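Local atomic coordinates of alpha-L-rhamnosidase (Klebsiella oxytoca, PDB entry 4XHC), a protein that probably hydrolyses terminal alpha-L-rhamnose residues from rhamnosides, as a two-domain glycoside hydrolase of family GH78. Residues A286-F289 / I295-D298. Numbering follows the deposited sequence.
Sequences ANVF and IADD
The carboxylate of Asp-297 overlaps the amide of Asn-287 with one oxygen and the ring edge of Phe-289 with the other. Its CG is anti to the backbone N (chi1 -161°), which puts the carboxylate on the face that carries both side chains, where it crosses them at a slant. ND2 of Asn-287 donates to OD2 of Asp-297 at 3.2 Å. The acceptor lies close to the amide plane, and OD2 is met on its anti side. Amide and carboxylate planes are 50° apart. Both polar ends are buried and have second partners: Arg-244 NE bonds OD1 of Asn-287, and Thr-299 OG1 bonds OD2 of Asp-297.

The other oxygen, OD1, meets the edge of the Phe-289 ring, 3.5 Å from CE2. Ring and carboxylate stand almost at right angles. The carbonyl O of Ile-295 also lies at this edge, 3.4 Å from CD2. The same O accepts a hydrogen bond from the backbone N of Phe-289 at 2.7 Å. Ile-295 N returns a bond to Phe-289 O at 3.1 Å. This closes the hydrogen-bonded pair of Phe-289 and Ile-295. Val-288 and Ala-296 form the neighbouring non-hydrogen-bonded pair, and their side chains share the face away from that of Phe-289 and Ile-295. There CG2 of Val-288 and CB of Ala-296 touch loosely. Asp-297 N then bonds Asn-287 O at 3.0 Å, a further backbone bond just beyond strand 295-296.

The second subunit packs Pro-118 on Phe-289 and Pro-117 on Ile-295 and Asp-297. The Asn-287 side chain is about 7 Å from the bound rhamnose and touches Trp-246, a residue of the sugar pocket. The ladder is that of a short antiparallel beta hairpin, here beside the sugar site of the six-hairpin glycosidase domain.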
ATOM      1  N   ALA A 286      29.123  14.597  -5.664  1.00 47.03           N
ATOM      2  CA  ALA A 286      28.538  14.481  -6.986  1.00 46.56           C
ATOM      3  C   ALA A 286      27.066  14.882  -6.955  1.00 46.51           C
ATOM      4  O   ALA A 286      26.547  15.416  -7.943  1.00 44.23           O
ATOM      5  CB  ALA A 286      28.688  13.065  -7.507  1.00 46.48           C
ATOM      6  N   ASN A 287      26.406  14.623  -5.823  1.00 47.32           N
ATOM      7  CA  ASN A 287      24.987  14.947  -5.642  1.00 48.35           C
ATOM      8  C   ASN A 287      24.621  15.261  -4.188  1.00 50.47           C
ATOM      9  O   ASN A 287      25.339  14.874  -3.256  1.00 50.70           O
ATOM     10  CB  ASN A 287      24.125  13.793  -6.141  1.00 47.44           C
ATOM     11  CG  ASN A 287      24.373  12.517  -5.372  1.00 47.37           C
ATOM     12  OD1 ASN A 287      23.696  12.237  -4.405  1.00 49.23           O
ATOM     13  ND2 ASN A 287      25.359  11.748  -5.793  1.00 48.20           N
ATOM     14  N   VAL A 288      23.488  15.941  -4.010  1.00 51.25           N
ATOM     15  CA  VAL A 288      23.050  16.397  -2.697  1.00 53.18           C
ATOM     16  C   VAL A 288      21.600  15.986  -2.420  1.00 55.10           C
ATOM     17  O   VAL A 288      20.729  16.120  -3.281  1.00 58.24           O
ATOM     18  CB  VAL A 288      23.181  17.926  -2.596  1.00 53.80           C
ATOM     19  CG1 VAL A 288      22.703  18.433  -1.250  1.00 56.14           C
ATOM     20  CG2 VAL A 288      24.621  18.338  -2.795  1.00 53.29           C
ATOM     21  N   PHE A 289      21.351  15.480  -1.215  1.00 54.30           N
ATOM     22  CA  PHE A 289      19.994  15.228  -0.743  1.00 55.83           C
ATOM     23  C   PHE A 289      19.490  16.462  -0.002  1.00 56.52           C
ATOM     24  O   PHE A 289      20.285  17.219   0.557  1.00 56.59           O
ATOM     25  CB  PHE A 289      19.970  14.019   0.202  1.00 58.33           C
ATOM     26  CG  PHE A 289      20.452  12.742  -0.430  1.00 57.85           C
ATOM     27  CD1 PHE A 289      19.563  11.882  -1.046  1.00 57.44           C
ATOM     28  CD2 PHE A 289      21.798  12.409  -0.417  1.00 58.20           C
ATOM     29  CE1 PHE A 289      20.007  10.714  -1.639  1.00 57.69           C
ATOM     30  CE2 PHE A 289      22.249  11.246  -1.009  1.00 57.16           C
ATOM     31  CZ  PHE A 289      21.353  10.395  -1.622  1.00 57.33           C
ATOM     32  N   ILE A 295      21.895  16.718   3.157  1.00 63.17           N
ATOM     33  CA  ILE A 295      23.009  15.780   3.288  1.00 62.59           C
ATOM     34  C   ILE A 295      23.630  15.583   1.917  1.00 60.48           C
ATOM     35  O   ILE A 295      22.939  15.243   0.960  1.00 61.50           O
ATOM     36  CB  ILE A 295      22.601  14.387   3.828  1.00 63.78           C
ATOM     37  CG1 ILE A 295      21.732  14.495   5.089  1.00 68.03           C
ATOM     38  CG2 ILE A 295      23.838  13.549   4.141  1.00 63.35           C
ATOM     39  CD1 ILE A 295      20.292  14.057   4.890  1.00 67.95           C
ATOM     40  N   ALA A 296      24.942  15.755   1.838  1.00 57.67           N
ATOM     41  CA  ALA A 296      25.674  15.588   0.602  1.00 53.85           C
ATOM     42  C   ALA A 296      26.109  14.136   0.537  1.00 51.51           C
ATOM     43  O   ALA A 296      26.456  13.524   1.554  1.00 50.57           O
ATOM     44  CB  ALA A 296      26.878  16.509   0.576  1.00 54.44           C
ATOM     45  N   ASP A 297      26.081  13.578  -0.660  1.00 49.85           N
ATOM     46  CA  ASP A 297      26.310  12.154  -0.813  1.00 50.98           C
ATOM     47  C   ASP A 297      27.771  11.838  -0.559  1.00 51.37           C
ATOM     48  O   ASP A 297      28.621  12.724  -0.637  1.00 55.89           O
ATOM     49  CB  ASP A 297      25.880  11.708  -2.215  1.00 50.21           C
ATOM     50  CG  ASP A 297      25.644  10.200  -2.319  1.00 50.40           C
ATOM     51  OD1 ASP A 297      25.344   9.537  -1.299  1.00 51.37           O
ATOM     52  OD2 ASP A 297      25.765   9.679  -3.446  1.00 50.51           O
ATOM     53  N   ASP A 298      28.058  10.578  -0.244  1.00 52.13           N
ATOM     54  CA  ASP A 298      29.438  10.091  -0.162  1.00 52.16           C
ATOM     55  C   ASP A 298      29.948   9.542  -1.515  1.00 50.37           C
ATOM     56  O   ASP A 298      30.719   8.593  -1.550  1.00 50.94           O
ATOM     57  CB  ASP A 298      29.576   9.045   0.950  1.00 54.12           C
ATOM     58  CG  ASP A 298      28.725   7.807   0.715  1.00 55.50           C
ATOM     59  OD1 ASP A 298      28.157   7.634  -0.386  1.00 55.03           O
ATOM     60  OD2 ASP A 298      28.631   6.987   1.646  1.00 59.91           O
TER